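Local coordinates for beta subunit of photoactivated adenylyl cyclase (Beggiatoa sp. PS, PDB 5M2A), which probably makes cyclic AMP from ATP under blue-light control, coupling a flavin-binding BLUF photoreceptor domain to an adenylyl cyclase catalytic domain in a two-chain assembly, at residues 8-13 against 63-68; 41-46 against 50-55; 131-136 against 256-261; 76-81 against 125-130. One frame throughout, in Å; residues are numbered along the deposited sequence.

Contact 1. Residues 8-13 against 63-68; sequences LVYISK and KLYKKI. With FMN (flavin mononucleotide), chain F.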
# COMPACT_ATOMS: atom_id res chain seq x y z
N LEU A 8 23.40 -13.75 1.56
CA LEU A 8 22.29 -12.89 1.93
C LEU A 8 22.77 -11.46 2.13
O LEU A 8 23.92 -11.21 2.48
CB LEU A 8 21.58 -13.40 3.20
CG LEU A 8 22.25 -13.48 4.57
CD1 LEU A 8 22.26 -12.13 5.27
CD2 LEU A 8 21.54 -14.51 5.43
N VAL A 9 21.86 -10.52 1.90
CA VAL A 9 22.15 -9.11 2.07
C VAL A 9 20.99 -8.52 2.86
O VAL A 9 19.83 -8.85 2.59
CB VAL A 9 22.30 -8.38 0.73
CG1 VAL A 9 22.72 -6.93 0.95
CG2 VAL A 9 23.31 -9.09 -0.16
N TYR A 10 21.31 -7.69 3.85
CA TYR A 10 20.28 -7.08 4.67
C TYR A 10 20.68 -5.65 5.00
O TYR A 10 21.86 -5.28 4.92
CB TYR A 10 20.00 -7.88 5.96
CG TYR A 10 21.06 -7.76 7.03
CD1 TYR A 10 21.07 -6.68 7.91
CD2 TYR A 10 22.03 -8.73 7.18
CE1 TYR A 10 22.04 -6.56 8.90
CE2 TYR A 10 23.00 -8.63 8.16
CZ TYR A 10 23.00 -7.54 9.02
OH TYR A 10 23.96 -7.43 10.00
N ILE A 11 19.68 -4.86 5.38
CA ILE A 11 19.90 -3.53 5.91
C ILE A 11 19.27 -3.46 7.30
O ILE A 11 18.36 -4.22 7.64
CB ILE A 11 19.32 -2.44 5.00
CG1 ILE A 11 17.84 -2.70 4.75
CG2 ILE A 11 20.07 -2.41 3.69
CD1 ILE A 11 17.20 -1.68 3.84
N SER A 12 19.76 -2.52 8.09
CA SER A 12 19.26 -2.36 9.45
C SER A 12 19.49 -0.93 9.90
O SER A 12 20.28 -0.18 9.32
CB SER A 12 19.93 -3.34 10.41
OG SER A 12 21.27 -2.97 10.64
N LYS A 13 18.78 -0.56 10.96
CA LYS A 13 18.95 0.73 11.63
C LYS A 13 19.84 0.54 12.85
O LYS A 13 19.55 -0.31 13.70
CB LYS A 13 17.60 1.31 12.05
CG LYS A 13 17.69 2.68 12.69
CD LYS A 13 16.30 3.22 13.04
CE LYS A 13 16.38 4.57 13.71
NZ LYS A 13 15.04 5.12 14.06
N LYS A 63 22.70 -19.94 10.87
CA LYS A 63 23.01 -19.85 12.29
C LYS A 63 23.45 -18.45 12.68
O LYS A 63 23.00 -17.90 13.69
CB LYS A 63 24.10 -20.86 12.66
CG LYS A 63 23.69 -22.31 12.53
CD LYS A 63 24.84 -23.24 12.90
CE LYS A 63 25.09 -23.22 14.39
NZ LYS A 63 23.83 -23.50 15.14
N LEU A 64 24.33 -17.84 11.88
CA LEU A 64 24.83 -16.51 12.19
C LEU A 64 23.73 -15.46 12.08
O LEU A 64 23.63 -14.56 12.93
CB LEU A 64 26.00 -16.16 11.27
CG LEU A 64 26.47 -14.71 11.29
CD1 LEU A 64 26.88 -14.31 12.69
CD2 LEU A 64 27.61 -14.50 10.30
N TYR A 65 22.91 -15.54 11.03
CA TYR A 65 21.87 -14.54 10.85
C TYR A 65 20.82 -14.60 11.96
O TYR A 65 20.26 -13.57 12.34
CB TYR A 65 21.22 -14.69 9.47
CG TYR A 65 20.28 -13.56 9.10
CD1 TYR A 65 20.77 -12.28 8.88
CD2 TYR A 65 18.92 -13.77 8.97
CE1 TYR A 65 19.92 -11.24 8.54
CE2 TYR A 65 18.06 -12.74 8.63
CZ TYR A 65 18.57 -11.48 8.41
OH TYR A 65 17.73 -10.44 8.07
N LYS A 66 20.56 -15.80 12.49
CA LYS A 66 19.66 -15.90 13.64
C LYS A 66 20.19 -15.10 14.82
O LYS A 66 19.42 -14.46 15.55
CB LYS A 66 19.46 -17.37 14.02
CG LYS A 66 18.08 -17.91 13.68
CD LYS A 66 17.95 -19.38 14.04
CE LYS A 66 18.51 -20.27 12.95
NZ LYS A 66 17.72 -20.18 11.69
N LYS A 67 21.51 -15.11 15.02
CA LYS A 67 22.10 -14.37 16.13
C LYS A 67 22.12 -12.88 15.84
O LYS A 67 21.83 -12.06 16.72
CB LYS A 67 23.52 -14.87 16.41
CG LYS A 67 23.61 -16.36 16.64
CD LYS A 67 25.04 -16.75 16.98
CE LYS A 67 26.01 -16.12 16.00
NZ LYS A 67 27.41 -16.58 16.23
N ILE A 68 22.48 -12.50 14.61
CA ILE A 68 22.47 -11.09 14.24
C ILE A 68 21.09 -10.48 14.46
O ILE A 68 20.97 -9.34 14.93
CB ILE A 68 22.94 -10.92 12.78
CG1 ILE A 68 24.42 -11.29 12.64
CG2 ILE A 68 22.72 -9.50 12.31
CD1 ILE A 68 24.96 -11.14 11.23
N1 FMN F . 28.86 -11.76 14.44
C2 FMN F . 29.55 -12.66 13.66
O2 FMN F . 30.03 -13.67 14.17
N3 FMN F . 29.69 -12.46 12.30
C4 FMN F . 29.14 -11.33 11.72
O4 FMN F . 29.27 -11.14 10.51
C4A FMN F . 28.45 -10.42 12.50
N5 FMN F . 27.92 -9.30 11.90
C5A FMN F . 27.23 -8.39 12.66
C6 FMN F . 26.69 -7.27 12.04
C7 FMN F . 26.00 -6.34 12.79
C7M FMN F . 25.43 -5.13 12.10
C8 FMN F . 25.84 -6.53 14.17
C8M FMN F . 25.09 -5.53 14.99
C9 FMN F . 26.37 -7.65 14.78
C9A FMN F . 27.07 -8.59 14.03
N10 FMN F . 27.61 -9.71 14.63
C10 FMN F . 28.30 -10.63 13.87
C1' FMN F . 27.44 -9.89 16.12
C2' FMN F . 26.56 -11.07 16.52
O2' FMN F . 25.22 -10.64 16.58
C3' FMN F . 27.00 -11.56 17.88
O3' FMN F . 27.13 -10.46 18.75
C4' FMN F . 28.35 -12.28 17.78
O4' FMN F . 28.24 -13.36 16.89
C5' FMN F . 28.81 -12.80 19.14
O5' FMN F . 27.85 -13.71 19.62
P FMN F . 28.16 -14.62 20.91
O1P FMN F . 29.01 -15.79 20.47
O2P FMN F . 28.91 -13.80 21.94
O3P FMN F . 26.85 -15.11 21.49
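L8 and Y10 of strand 8-13 face Y65 and I68 of helix 63-68 within the ferredoxin-like BLUF domain, where this helix packs on the beta-sheet and the flavin lies alongside, over the same face of the sheet. Strand and helix segments run nearly parallel, with their axes 11.5 Å apart, so the space is spanned by side chains alone. Packing is closest at the flavin end. There the phenol of Y10 points inward, its CG lodged between the backbone N and the carbonyl carbon (chi1 75°), and its OH hydrogen-bonds to Q52. I68 serves two partners: its CG2 branch lies 3.3 Å from Y10 OH, while CD1 at the other end of the side chain reaches N5 of the flavin at 3.5 Å. L64 adds its CD1 methyl, 3.3 Å from flavin C2.

Toward solvent the contact slackens. Y65 is partly exposed, and its ring meets that of Y10 obliquely, the planes 55° apart and the centroids 5.6 Å apart; Y10 CD2 comes to the edge of the Y65 ring. L8 CD1 packs 3.9 Å from Y65 CD1 and also lies at the edge of the Y10 ring, in its plane. K67 folds back to the ribityl chain, where NZ makes a weak hydrogen bond of 3.4 Å to O4' of the flavin mononucleotide.

Contact 2. Residues 41-46 against 50-55; sequences GVLLYL and FFQILE. With FMN (flavin mononucleotide), chain F.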
# COMPACT_ATOMS: atom_id res chain seq x y z
N GLY A 41 32.30 -11.80 3.95
CA GLY A 41 31.34 -10.75 3.66
C GLY A 41 31.89 -9.37 3.96
O GLY A 41 33.08 -9.18 4.22
N VAL A 42 30.98 -8.40 3.90
CA VAL A 42 31.30 -7.00 4.11
C VAL A 42 30.22 -6.37 4.97
O VAL A 42 29.04 -6.73 4.89
CB VAL A 42 31.44 -6.20 2.79
CG1 VAL A 42 32.61 -6.70 2.00
CG2 VAL A 42 30.17 -6.30 1.96
N LEU A 43 30.62 -5.42 5.80
CA LEU A 43 29.71 -4.65 6.63
C LEU A 43 29.97 -3.17 6.36
O LEU A 43 31.07 -2.68 6.63
CB LEU A 43 29.89 -4.97 8.12
CG LEU A 43 29.07 -4.14 9.11
CD1 LEU A 43 27.58 -4.39 8.90
CD2 LEU A 43 29.50 -4.46 10.54
N LEU A 44 28.99 -2.48 5.80
CA LEU A 44 29.07 -1.06 5.54
C LEU A 44 28.10 -0.31 6.45
O LEU A 44 27.01 -0.80 6.75
CB LEU A 44 28.72 -0.73 4.08
CG LEU A 44 29.82 -0.75 3.02
CD1 LEU A 44 30.24 -2.16 2.73
CD2 LEU A 44 29.34 -0.07 1.75
N TYR A 45 28.50 0.87 6.90
CA TYR A 45 27.54 1.71 7.61
C TYR A 45 27.61 3.13 7.09
O TYR A 45 28.67 3.63 6.69
CB TYR A 45 27.69 1.65 9.14
CG TYR A 45 29.04 1.98 9.71
CD1 TYR A 45 30.09 1.07 9.65
CD2 TYR A 45 29.25 3.18 10.37
CE1 TYR A 45 31.32 1.36 10.20
CE2 TYR A 45 30.48 3.49 10.92
CZ TYR A 45 31.51 2.57 10.84
OH TYR A 45 32.73 2.87 11.39
N LEU A 46 26.44 3.78 7.09
CA LEU A 46 26.28 5.09 6.47
C LEU A 46 25.06 5.74 7.09
O LEU A 46 23.95 5.23 6.92
CB LEU A 46 26.12 4.96 4.95
CG LEU A 46 26.04 6.27 4.15
CD1 LEU A 46 27.33 7.08 4.31
CD2 LEU A 46 25.76 5.98 2.69
N PHE A 50 23.10 0.17 8.73
CA PHE A 50 24.03 -0.92 8.46
C PHE A 50 23.63 -1.60 7.16
O PHE A 50 22.45 -1.75 6.86
CB PHE A 50 24.02 -1.96 9.59
CG PHE A 50 24.85 -1.59 10.79
CD1 PHE A 50 26.12 -1.08 10.65
CD2 PHE A 50 24.34 -1.79 12.07
CE1 PHE A 50 26.88 -0.76 11.77
CE2 PHE A 50 25.10 -1.47 13.19
CZ PHE A 50 26.37 -0.96 13.03
N PHE A 51 24.63 -2.01 6.38
CA PHE A 51 24.45 -2.87 5.22
C PHE A 51 25.38 -4.05 5.42
O PHE A 51 26.56 -3.84 5.68
CB PHE A 51 24.82 -2.16 3.90
CG PHE A 51 24.18 -0.81 3.72
CD1 PHE A 51 24.56 0.27 4.50
CD2 PHE A 51 23.24 -0.60 2.72
CE1 PHE A 51 23.98 1.52 4.33
CE2 PHE A 51 22.67 0.66 2.55
CZ PHE A 51 23.04 1.71 3.35
N GLN A 52 24.88 -5.27 5.30
CA GLN A 52 25.79 -6.39 5.42
C GLN A 52 25.51 -7.46 4.38
O GLN A 52 24.35 -7.76 4.08
CB GLN A 52 25.77 -7.01 6.83
CG GLN A 52 26.99 -7.93 7.09
CD GLN A 52 27.10 -8.40 8.52
OE1 GLN A 52 26.11 -8.47 9.25
NE2 GLN A 52 28.32 -8.73 8.95
N ILE A 53 26.59 -8.02 3.84
CA ILE A 53 26.54 -9.16 2.94
C ILE A 53 27.26 -10.30 3.64
O ILE A 53 28.38 -10.13 4.11
CB ILE A 53 27.21 -8.84 1.59
CG1 ILE A 53 26.60 -7.58 0.97
CG2 ILE A 53 27.08 -10.02 0.64
CD1 ILE A 53 27.29 -7.11 -0.32
N LEU A 54 26.59 -11.46 3.73
CA LEU A 54 27.15 -12.66 4.34
C LEU A 54 27.12 -13.79 3.33
O LEU A 54 26.15 -13.94 2.58
CB LEU A 54 26.34 -13.06 5.59
CG LEU A 54 26.29 -12.09 6.78
CD1 LEU A 54 25.32 -12.60 7.84
CD2 LEU A 54 27.68 -11.90 7.38
N GLU A 55 28.18 -14.60 3.29
CA GLU A 55 28.19 -15.74 2.39
C GLU A 55 28.95 -16.90 3.03
O GLU A 55 29.86 -16.71 3.83
CB GLU A 55 28.80 -15.39 1.03
CG GLU A 55 30.02 -14.49 1.11
CD GLU A 55 30.58 -14.14 -0.26
OE1 GLU A 55 31.73 -13.65 -0.32
OE2 GLU A 55 29.88 -14.35 -1.27
N1 FMN F . 28.86 -11.76 14.44
C2 FMN F . 29.55 -12.66 13.66
O2 FMN F . 30.03 -13.67 14.17
N3 FMN F . 29.69 -12.46 12.30
C4 FMN F . 29.14 -11.33 11.72
O4 FMN F . 29.27 -11.14 10.51
C4A FMN F . 28.45 -10.42 12.50
N5 FMN F . 27.92 -9.30 11.90
C5A FMN F . 27.23 -8.39 12.66
C6 FMN F . 26.69 -7.27 12.04
C7 FMN F . 26.00 -6.34 12.79
C7M FMN F . 25.43 -5.13 12.10
C8 FMN F . 25.84 -6.53 14.17
C8M FMN F . 25.09 -5.53 14.99
C9 FMN F . 26.37 -7.65 14.78
C9A FMN F . 27.07 -8.59 14.03
N10 FMN F . 27.61 -9.71 14.63
C10 FMN F . 28.30 -10.63 13.87
C1' FMN F . 27.44 -9.89 16.12
C2' FMN F . 26.56 -11.07 16.52
O2' FMN F . 25.22 -10.64 16.58
C3' FMN F . 27.00 -11.56 17.88
O3' FMN F . 27.13 -10.46 18.75
C4' FMN F . 28.35 -12.28 17.78
O4' FMN F . 28.24 -13.36 16.89
C5' FMN F . 28.81 -12.80 19.14
O5' FMN F . 27.85 -13.71 19.62
P FMN F . 28.16 -14.62 20.91
O1P FMN F . 29.01 -15.79 20.47
O2P FMN F . 28.91 -13.80 21.94
O3P FMN F . 26.85 -15.11 21.49
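With CG opposite the backbone N in both (chi1 175° and -164°), the side chains of L43 and Q52, a non-hydrogen-bonded pair pointing to the flavin face of the sheet, are laid over that face so that they cross, L43 CD1 packing 3.8 Å from Q52 CB. Beyond CG the glutamine chain is extended, and its amide arrives at the flavin: NE2 donates to N5 over 3.0 Å at 155°, with a second, weak bond to O4.

The frame is the antiparallel hairpin of 41-46 and 50-55. V42 with I53 and L44 with F51 are its hydrogen-bonded pairs; the tightest of their four bonds runs from F51 N to L44 O, 2.7 Å. G41, which has no side chain, brings CA to 3.1 Å from I53 O. On the same face as Q52, the F50 ring holds the flavin methyl C7M over one face, 3.5 Å above its plane, while F50 CD1 touches Y45 CB at 3.5 Å. V42, L44, F51 and I53 occupy the other face, where P111, I112 and L115 of the second subunit pack against them.

Q52 OE1 is in turn hydrogen-bonded to Y10 OH. The amide therefore links a tyrosine to N5 and O4 of the flavin, an arrangement consistent with the hydrogen-bond switching by which BLUF domains are thought to respond to light.

Contact 3. Residues 131-136 against 256-261; sequences PARVIY and VIEGNM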
# COMPACT_ATOMS: atom_id res chain seq x y z
N PRO A 131 2.02 -3.88 2.28
CA PRO A 131 1.29 -4.88 3.07
C PRO A 131 2.29 -5.80 3.75
O PRO A 131 3.37 -6.05 3.21
CB PRO A 131 0.46 -5.63 2.01
CG PRO A 131 0.46 -4.74 0.79
CD PRO A 131 1.75 -3.97 0.84
N ALA A 132 1.95 -6.29 4.94
CA ALA A 132 2.91 -7.08 5.70
C ALA A 132 3.35 -8.33 4.94
O ALA A 132 4.50 -8.78 5.06
CB ALA A 132 2.33 -7.46 7.06
N ARG A 133 2.45 -8.89 4.14
CA ARG A 133 2.78 -10.07 3.34
C ARG A 133 3.93 -9.79 2.37
O ARG A 133 4.79 -10.65 2.15
CB ARG A 133 1.52 -10.52 2.58
CG ARG A 133 1.74 -11.59 1.54
CD ARG A 133 2.21 -12.88 2.15
NE ARG A 133 2.22 -13.95 1.15
CZ ARG A 133 2.72 -15.16 1.36
NH1 ARG A 133 3.27 -15.46 2.54
NH2 ARG A 133 2.69 -16.06 0.40
N VAL A 134 3.98 -8.59 1.81
CA VAL A 134 5.05 -8.27 0.88
C VAL A 134 6.39 -8.19 1.61
O VAL A 134 7.42 -8.68 1.11
CB VAL A 134 4.75 -6.97 0.13
CG1 VAL A 134 5.98 -6.57 -0.64
CG2 VAL A 134 3.55 -7.14 -0.81
N ILE A 135 6.41 -7.55 2.78
CA ILE A 135 7.63 -7.47 3.57
C ILE A 135 8.10 -8.86 3.96
O ILE A 135 9.30 -9.17 3.92
CB ILE A 135 7.40 -6.57 4.80
CG1 ILE A 135 7.15 -5.12 4.36
CG2 ILE A 135 8.58 -6.66 5.77
CD1 ILE A 135 8.29 -4.51 3.56
N TYR A 136 7.16 -9.72 4.33
CA TYR A 136 7.50 -11.10 4.67
C TYR A 136 8.19 -11.80 3.50
O TYR A 136 9.25 -12.42 3.66
CB TYR A 136 6.24 -11.85 5.09
CG TYR A 136 6.47 -13.30 5.39
CD1 TYR A 136 6.91 -13.70 6.65
CD2 TYR A 136 6.26 -14.27 4.43
CE1 TYR A 136 7.13 -15.03 6.93
CE2 TYR A 136 6.48 -15.61 4.70
CZ TYR A 136 6.92 -15.98 5.95
OH TYR A 136 7.13 -17.31 6.22
N VAL A 256 -9.57 -17.56 0.58
CA VAL A 256 -9.31 -16.29 -0.08
C VAL A 256 -8.12 -16.48 -0.99
O VAL A 256 -7.20 -17.24 -0.68
CB VAL A 256 -9.06 -15.14 0.92
CG1 VAL A 256 -10.31 -14.88 1.76
CG2 VAL A 256 -7.88 -15.43 1.81
N ILE A 257 -8.16 -15.82 -2.13
CA ILE A 257 -7.03 -15.80 -3.04
C ILE A 257 -6.13 -14.66 -2.60
O ILE A 257 -6.60 -13.53 -2.42
CB ILE A 257 -7.50 -15.62 -4.49
CG1 ILE A 257 -8.44 -16.76 -4.88
CG2 ILE A 257 -6.30 -15.55 -5.44
CD1 ILE A 257 -9.06 -16.59 -6.25
N GLU A 258 -4.85 -14.95 -2.42
CA GLU A 258 -3.88 -13.95 -1.99
C GLU A 258 -2.80 -13.83 -3.06
O GLU A 258 -2.27 -14.84 -3.53
CB GLU A 258 -3.24 -14.33 -0.64
CG GLU A 258 -2.11 -13.39 -0.23
CD GLU A 258 -1.79 -13.45 1.26
OE1 GLU A 258 -1.88 -12.40 1.93
OE2 GLU A 258 -1.44 -14.54 1.76
N GLY A 259 -2.50 -12.60 -3.45
CA GLY A 259 -1.47 -12.40 -4.45
C GLY A 259 -1.59 -11.05 -5.13
O GLY A 259 -2.35 -10.17 -4.72
N ASN A 260 -0.79 -10.91 -6.18
CA ASN A 260 -0.73 -9.68 -6.95
C ASN A 260 -1.94 -9.58 -7.87
O ASN A 260 -2.27 -10.54 -8.57
CB ASN A 260 0.55 -9.66 -7.79
CG ASN A 260 1.79 -9.78 -6.93
OD1 ASN A 260 1.88 -9.16 -5.88
ND2 ASN A 260 2.75 -10.60 -7.38
N MET A 261 -2.58 -8.42 -7.89
CA MET A 261 -3.71 -8.21 -8.77
C MET A 261 -3.68 -6.79 -9.31
O MET A 261 -3.23 -5.85 -8.63
CB MET A 261 -5.04 -8.51 -8.07
CG MET A 261 -5.38 -9.99 -8.06
SD MET A 261 -6.47 -10.44 -6.72
CE MET A 261 -5.32 -11.06 -5.49
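The guanidinium of R133 and the carboxylate of E258 lie almost parallel, their planes 10° apart, and E258 OE2 sits over one face of the guanidinium. The pair links helix 132-139, which follows helix 110-129 in the chain, to the end of strand 247-258 in the central sheet of the class III cyclase domain.

No N-H of the arginine points at the acid. OE2 lies 3.8 Å from R133 NE but well out of the guanidinium plane, so this long salt bridge rests on charge alone. The aliphatic stem supplies the rest: E258 OE1 lies 3.7 Å from R133 CG and 3.9 Å from R133 CB, flanking the methylenes of the arginine. A bend at chi2 (64°) in an otherwise extended R133 chain lays the stem alongside the carboxylate, while E258 reaches across extended beyond CG.

H269 of strand 266-272 touches both side chains, and E197 packs on R133 from strand 197-202. K154 of strand 150-161 packs on E258; that same strand carries D160 and I161 of the magnesium site farther along.

Beyond E258 the chain turns a corner at G259, and N260 leaves toward the dimer interface, its OD1 hydrogen-bonded to Y129 OH of the second subunit. The contact is narrow, one side chain from each segment, and the nearest CA atoms, those of R133 and G259, are 9.2 Å apart. E258 OE2 also lies 4.0 Å from R133 CD.

Contact 4. Residues 76-81 against 125-130; sequences NILCLK and VLEKYM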
# COMPACT_ATOMS: atom_id res chain seq x y z
N ASN A 76 14.98 -2.77 13.13
CA ASN A 76 14.32 -2.67 11.82
C ASN A 76 15.14 -3.39 10.75
O ASN A 76 15.52 -2.83 9.72
CB ASN A 76 14.08 -1.21 11.44
CG ASN A 76 13.11 -1.06 10.27
OD1 ASN A 76 13.10 -0.05 9.56
ND2 ASN A 76 12.28 -2.08 10.07
N ILE A 77 15.41 -4.66 11.01
CA ILE A 77 16.24 -5.46 10.11
C ILE A 77 15.38 -5.99 8.97
O ILE A 77 14.32 -6.59 9.19
CB ILE A 77 16.91 -6.61 10.88
CG1 ILE A 77 17.76 -6.04 12.03
CG2 ILE A 77 17.74 -7.46 9.93
CD1 ILE A 77 18.15 -7.08 13.06
N LEU A 78 15.84 -5.77 7.74
CA LEU A 78 15.16 -6.28 6.56
C LEU A 78 16.19 -6.96 5.67
O LEU A 78 17.10 -6.31 5.15
CB LEU A 78 14.43 -5.16 5.80
CG LEU A 78 13.80 -5.59 4.47
CD1 LEU A 78 12.75 -6.66 4.69
CD2 LEU A 78 13.20 -4.41 3.73
N CYS A 79 16.03 -8.27 5.50
CA CYS A 79 16.84 -8.99 4.52
C CYS A 79 16.30 -8.71 3.13
O CYS A 79 15.11 -8.92 2.86
CB CYS A 79 16.82 -10.49 4.82
SG CYS A 79 17.83 -11.45 3.67
N LEU A 80 17.18 -8.23 2.24
CA LEU A 80 16.78 -7.76 0.92
C LEU A 80 16.94 -8.80 -0.18
O LEU A 80 16.22 -8.74 -1.18
CB LEU A 80 17.60 -6.53 0.53
CG LEU A 80 17.41 -5.28 1.37
CD1 LEU A 80 18.34 -4.21 0.84
CD2 LEU A 80 15.96 -4.82 1.32
N LYS A 81 17.87 -9.73 -0.01
CA LYS A 81 18.16 -10.65 -1.10
C LYS A 81 18.83 -11.87 -0.51
O LYS A 81 19.65 -11.76 0.40
CB LYS A 81 19.06 -9.99 -2.15
CG LYS A 81 19.53 -10.93 -3.25
CD LYS A 81 20.65 -10.32 -4.08
CE LYS A 81 20.13 -9.39 -5.16
NZ LYS A 81 21.24 -8.75 -5.92
N VAL A 125 11.31 4.32 3.71
CA VAL A 125 9.99 4.95 3.73
C VAL A 125 8.98 4.05 3.04
O VAL A 125 7.92 3.73 3.60
CB VAL A 125 10.05 6.34 3.06
CG1 VAL A 125 8.63 6.88 2.91
CG2 VAL A 125 10.88 7.29 3.89
N LEU A 126 9.29 3.63 1.81
CA LEU A 126 8.40 2.75 1.05
C LEU A 126 8.04 1.49 1.82
O LEU A 126 6.90 1.02 1.71
CB LEU A 126 9.04 2.38 -0.28
CG LEU A 126 9.42 3.45 -1.30
CD1 LEU A 126 9.46 2.83 -2.69
CD2 LEU A 126 8.48 4.63 -1.28
N GLU A 127 8.99 0.91 2.57
CA GLU A 127 8.70 -0.27 3.39
C GLU A 127 7.48 -0.08 4.27
O GLU A 127 6.73 -1.03 4.51
CB GLU A 127 9.88 -0.62 4.28
CG GLU A 127 11.04 -1.27 3.56
CD GLU A 127 12.28 -1.27 4.42
OE1 GLU A 127 13.34 -0.78 3.96
OE2 GLU A 127 12.18 -1.73 5.58
N LYS A 128 7.29 1.13 4.79
CA LYS A 128 6.17 1.35 5.69
C LYS A 128 4.82 1.22 4.99
O LYS A 128 3.83 0.90 5.65
CB LYS A 128 6.28 2.72 6.35
CG LYS A 128 7.59 2.94 7.09
CD LYS A 128 7.55 4.27 7.84
CE LYS A 128 8.83 4.50 8.62
NZ LYS A 128 9.11 3.37 9.52
N TYR A 129 4.76 1.50 3.69
CA TYR A 129 3.49 1.42 2.98
C TYR A 129 3.18 0.02 2.46
O TYR A 129 2.10 -0.19 1.90
CB TYR A 129 3.47 2.40 1.81
CG TYR A 129 3.42 3.85 2.23
CD1 TYR A 129 4.57 4.52 2.64
CD2 TYR A 129 2.21 4.55 2.24
CE1 TYR A 129 4.53 5.84 3.04
CE2 TYR A 129 2.16 5.87 2.65
CZ TYR A 129 3.32 6.51 3.04
OH TYR A 129 3.27 7.83 3.44
N MET A 130 4.08 -0.93 2.62
CA MET A 130 3.84 -2.25 2.05
C MET A 130 2.85 -3.04 2.90
O MET A 130 2.82 -2.89 4.13
CB MET A 130 5.14 -3.02 1.95
CG MET A 130 6.20 -2.31 1.12
SD MET A 130 5.60 -1.91 -0.53
CE MET A 130 5.53 -3.48 -1.22
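Strand 77-83 of the BLUF sheet meets the last turns of helix 110-129, the long helix that leads from the photoreceptor domain toward the cyclase, and the meeting rests on L78 and E127. The leucine and the acid approach from opposite directions. L78 CD2 sits directly above the carboxylate, 3.3 Å from E127 CD, 3.4 Å from E127 OE2 and 3.6 Å from E127 OE1, so the methyl is centred near CD of the flat group, slightly closer to OE2. E127 CG, 3.8 Å from the same methyl, extends the contact along the acid's stem.

Both ends are aimed by their torsions. In L78 the CG stands opposite the backbone N (chi1 175°), carrying the branch out from the strand; E127 is extended beyond CG, which brings its carboxylate up to the leucine.

The oxygens themselves are engaged within the helix: OE1 with H123 ND1 by a hydrogen bond, OE2 with R124 NH1 by a salt bridge. R124 also donates from NH2 to the carbonyl O of N76, giving the corner before the strand a polar tie to the same helix. Farther along, L80 and K81 both face V9 in a classic beta bulge. On the helix side, K128 NZ bonds to S264 O of the second subunit.

No hydrogen bond joins L78 to E127. The acid keeps its polar partners while the hydrophobic methyl presses on its face, and with R124 and H123 beside it the carboxylate is probably stabilised as the anion.

Overall arrangement
From the N terminus, strand 5-14 opens contact 1, which closes at helix 58-69 after a loop of 49 residues. The hairpin of contact 2 closes inside that loop; the two touch through strands 5-14 and 49-55 and share the flavin. Contact 4 opens only after contact 1 has closed, joining strand 77-83, on the other flank of strand 5-14, to helix 110-129. Contact 3 begins at the next helix, 132-139, and closes 119 residues later in the cyclase sheet. No pair of loops crosses. I135 packs on M130 where contacts 3 and 4 meet, so the series runs from flavin pocket through linker helices to catalytic domain.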